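Local coordinates for family 88 glycosyl hydrolase (Bacteroides thetaiotaomicron, PDB 5NOA), which probably acts as a polysaccharide lyase on rhamnose-capped arabinogalactans such as gum arabic, at residues Arg276-Pro287 with Glu343-Val351. Residues are numbered along the deposited sequence; the frame is centred on the assembly and turned at random.
Sequences RSMLDAQHAPGP and EKAIPGQVV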
loop_
_atom_site.group_PDB
_atom_site.type_symbol
_atom_site.label_atom_id
_atom_site.label_comp_id
_atom_site.label_asym_id
_atom_site.label_seq_id
_atom_site.Cartn_x
_atom_site.Cartn_y
_atom_site.Cartn_z
ATOM N N ARG A 276 11.609 -2.743 11.483
ATOM C CA ARG A 276 11.506 -3.703 10.404
ATOM C C ARG A 276 10.929 -5.046 10.837
ATOM O O ARG A 276 10.105 -5.616 10.103
ATOM C CB ARG A 276 12.878 -3.852 9.715
ATOM C CG ARG A 276 13.250 -2.663 8.849
ATOM C CD ARG A 276 14.695 -2.659 8.444
ATOM N NE ARG A 276 15.515 -2.230 9.566
ATOM C CZ ARG A 276 16.844 -2.300 9.589
ATOM N NH1 ARG A 276 17.516 -2.801 8.549
ATOM N NH2 ARG A 276 17.506 -1.863 10.623
ATOM N N SER A 277 11.335 -5.582 11.999
ATOM C CA SER A 277 10.642 -6.706 12.672
ATOM C C SER A 277 9.774 -6.055 13.748
ATOM O O SER A 277 10.284 -5.497 14.729
ATOM C CB SER A 277 11.629 -7.695 13.277
ATOM O OG SER A 277 10.985 -8.860 13.744
ATOM N N MET A 278 8.473 -6.056 13.538
ATOM C CA MET A 278 7.579 -5.182 14.327
ATOM C C MET A 278 7.635 -5.452 15.814
ATOM O O MET A 278 7.488 -4.520 16.597
ATOM C CB MET A 278 6.140 -5.380 13.853
ATOM C CG MET A 278 5.901 -4.888 12.446
ATOM S SD MET A 278 4.275 -5.363 11.759
ATOM C CE MET A 278 3.167 -4.380 12.788
ATOM N N LEU A 279 7.812 -6.732 16.189
ATOM C CA LEU A 279 7.785 -7.151 17.588
ATOM C C LEU A 279 9.178 -7.328 18.182
ATOM O O LEU A 279 9.288 -7.768 19.308
ATOM C CB LEU A 279 6.985 -8.438 17.749
ATOM C CG LEU A 279 5.574 -8.434 17.198
ATOM C CD1 LEU A 279 4.881 -9.749 17.507
ATOM C CD2 LEU A 279 4.733 -7.300 17.699
ATOM N N ASP A 280 10.235 -6.981 17.459
ATOM C CA ASP A 280 11.591 -7.171 17.973
ATOM C C ASP A 280 12.479 -6.066 17.464
ATOM O O ASP A 280 13.105 -6.200 16.407
ATOM C CB ASP A 280 12.143 -8.535 17.562
ATOM C CG ASP A 280 13.518 -8.850 18.203
ATOM O OD1 ASP A 280 14.117 -7.949 18.814
ATOM O OD2 ASP A 280 14.019 -9.993 18.051
ATOM N N ALA A 281 12.513 -4.959 18.210
ATOM C CA ALA A 281 13.309 -3.803 17.789
ATOM C C ALA A 281 14.797 -4.121 17.636
ATOM O O ALA A 281 15.438 -3.578 16.760
ATOM C CB ALA A 281 13.137 -2.631 18.740
ATOM N N GLN A 282 15.340 -5.046 18.416
ATOM C CA GLN A 282 16.784 -5.330 18.345
ATOM C C GLN A 282 17.173 -6.180 17.156
ATOM O O GLN A 282 18.328 -6.196 16.749
ATOM C CB GLN A 282 17.282 -6.012 19.635
ATOM C CG GLN A 282 16.919 -5.323 20.940
ATOM C CD GLN A 282 17.266 -3.857 20.933
ATOM O OE1 GLN A 282 16.409 -2.993 21.173
ATOM N NE2 GLN A 282 18.531 -3.558 20.652
ATOM N N HIS A 283 16.223 -6.887 16.572
ATOM C CA HIS A 283 16.525 -7.731 15.421
ATOM C C HIS A 283 17.070 -6.909 14.246
ATOM O O HIS A 283 17.972 -7.325 13.543
ATOM C CB HIS A 283 15.241 -8.510 15.095
ATOM C CG HIS A 283 15.281 -9.303 13.852
ATOM N ND1 HIS A 283 15.585 -10.639 13.841
ATOM C CD2 HIS A 283 15.067 -8.949 12.563
ATOM C CE1 HIS A 283 15.505 -11.092 12.608
ATOM N NE2 HIS A 283 15.181 -10.087 11.815
ATOM N N ALA A 284 16.447 -5.773 13.998
ATOM C CA ALA A 284 16.797 -4.872 12.914
ATOM C C ALA A 284 16.442 -3.511 13.424
ATOM O O ALA A 284 15.302 -3.066 13.335
ATOM C CB ALA A 284 16.042 -5.212 11.635
ATOM N N PRO A 285 17.387 -2.822 14.054
ATOM C CA PRO A 285 17.028 -1.654 14.874
ATOM C C PRO A 285 16.739 -0.383 14.109
ATOM O O PRO A 285 17.110 -0.228 12.951
ATOM C CB PRO A 285 18.287 -1.462 15.757
ATOM C CG PRO A 285 19.388 -1.983 14.893
ATOM C CD PRO A 285 18.797 -3.194 14.251
ATOM N N GLY A 286 16.149 0.539 14.833
ATOM C CA GLY A 286 16.048 1.901 14.420
ATOM C C GLY A 286 14.893 2.184 13.485
ATOM O O GLY A 286 14.056 1.304 13.147
ATOM N N PRO A 287 14.783 3.453 13.056
ATOM C CA PRO A 287 13.664 3.878 12.256
ATOM C C PRO A 287 13.519 3.154 10.907
ATOM O O PRO A 287 14.478 2.780 10.257
ATOM C CB PRO A 287 13.985 5.334 11.947
ATOM C CG PRO A 287 15.187 5.689 12.614
ATOM C CD PRO A 287 15.729 4.546 13.340
ATOM N N GLU A 343 18.169 -4.650 0.430
ATOM C CA GLU A 343 18.857 -4.619 1.708
ATOM C C GLU A 343 19.511 -5.953 2.137
ATOM O O GLU A 343 18.918 -7.008 2.019
ATOM C CB GLU A 343 17.847 -4.210 2.777
ATOM C CG GLU A 343 18.404 -4.115 4.175
ATOM C CD GLU A 343 17.298 -4.033 5.213
ATOM O OE1 GLU A 343 16.626 -5.067 5.502
ATOM O OE2 GLU A 343 17.107 -2.960 5.728
ATOM N N LYS A 344 20.726 -5.834 2.636
ATOM C CA LYS A 344 21.460 -6.840 3.388
ATOM C C LYS A 344 21.581 -6.223 4.777
ATOM O O LYS A 344 22.032 -5.080 4.877
ATOM C CB LYS A 344 22.870 -7.040 2.807
ATOM C CG LYS A 344 22.884 -7.647 1.415
ATOM C CD LYS A 344 23.907 -6.973 0.515
ATOM C CE LYS A 344 23.974 -7.640 -0.842
ATOM N NZ LYS A 344 24.372 -6.631 -1.848
ATOM N N ALA A 345 21.159 -6.921 5.836
ATOM C CA ALA A 345 21.279 -6.334 7.174
ATOM C C ALA A 345 21.377 -7.404 8.227
ATOM O O ALA A 345 20.804 -8.476 8.113
ATOM C CB ALA A 345 20.111 -5.419 7.470
ATOM N N ILE A 346 22.095 -7.053 9.282
ATOM C CA ILE A 346 22.255 -7.887 10.458
ATOM C C ILE A 346 21.953 -7.037 11.687
ATOM O O ILE A 346 21.984 -5.805 11.638
ATOM C CB ILE A 346 23.673 -8.488 10.536
ATOM C CG1 ILE A 346 24.748 -7.412 10.543
ATOM C CG2 ILE A 346 23.899 -9.471 9.382
ATOM C CD1 ILE A 346 26.128 -7.918 10.888
ATOM N N PRO A 347 21.716 -7.680 12.824
ATOM C CA PRO A 347 21.460 -6.918 14.048
ATOM C C PRO A 347 22.573 -5.927 14.357
ATOM O O PRO A 347 23.749 -6.203 14.092
ATOM C CB PRO A 347 21.331 -7.994 15.093
ATOM C CG PRO A 347 20.810 -9.162 14.349
ATOM C CD PRO A 347 21.425 -9.102 12.989
ATOM N N GLY A 348 22.178 -4.754 14.870
ATOM C CA GLY A 348 23.092 -3.683 15.168
ATOM C C GLY A 348 23.069 -2.603 14.114
ATOM O O GLY A 348 23.524 -1.516 14.370
ATOM N N GLN A 349 22.551 -2.898 12.923
ATOM C CA GLN A 349 22.656 -1.969 11.788
ATOM C C GLN A 349 21.322 -1.281 11.519
ATOM O O GLN A 349 20.283 -1.907 11.443
ATOM C CB GLN A 349 23.063 -2.715 10.539
ATOM C CG GLN A 349 24.427 -3.389 10.634
ATOM C CD GLN A 349 24.728 -4.202 9.420
ATOM O OE1 GLN A 349 23.815 -4.681 8.747
ATOM N NE2 GLN A 349 26.010 -4.401 9.156
ATOM N N VAL A 350 21.379 0.018 11.335
ATOM C CA VAL A 350 20.214 0.810 11.018
ATOM C C VAL A 350 20.042 1.010 9.521
ATOM O O VAL A 350 20.989 0.828 8.760
ATOM C CB VAL A 350 20.248 2.129 11.769
ATOM C CG1 VAL A 350 20.290 1.930 13.289
ATOM C CG2 VAL A 350 21.348 3.041 11.294
ATOM N N VAL A 351 18.860 1.429 9.118
ATOM C CA VAL A 351 18.582 1.820 7.719
ATOM C C VAL A 351 19.290 3.120 7.420
ATOM O O VAL A 351 19.380 4.003 8.268
ATOM C CB VAL A 351 17.058 1.943 7.512
ATOM C CG1 VAL A 351 16.744 2.421 6.109
ATOM C CG2 VAL A 351 16.381 0.633 7.788
HETATM O O HOH W 1 20.406 -1.836 7.755
HETATM O O HOH W 2 20.382 -4.563 17.114
HETATM O O HOH W 3 16.907 1.889 11.100
#
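R276 reaches across to E343, Q349 and V351 and carries the polar part of this contact between two loops. R276 NH2 gives one bond to Q349 O (2.9 Å), lying in the carbonyl plane with an N-H...O angle of 156°, and another to P285 O (2.9 Å) of its own loop. R276 NH1 makes a salt bridge to E343 OE2 (2.9 Å), meeting that oxygen from above the carboxylate plane, and also donates to a water that bonds weakly to V350 O. The flat cation lies between methyl groups: V351 CG2 sits over its centre, 3.5 Å from R276 CZ, while A284 CB lies off-centre over the opposite face. A bend at chi3 (-77°) turns the arginine's end into this slot. Were this residue an alanine, E343 would probably lose its ionic mate and the two carbonyls their shared donor, with a gap opened beneath V351.

Beside the arginine, P285 CD rests on Q349 O (3.4 Å), and P347 CG packs on H283 O. P347 and G348 suit the central positions of the type II turn from I346 to Q349: proline's ring fixes phi near the required -55°, and at G348 a side chain would jam against the preceding carbonyl O. A second water links both P285 O and P287 O to V351 N. Farther out, Q339 binds E343 OE1, and V218 N holds H283 ND1.

Both segments belong to helix-connecting loops of the (alpha/alpha)6 barrel expected for this family. A polar hub at R276, its charge probably balanced by E343, is flanked by proline and valine packing.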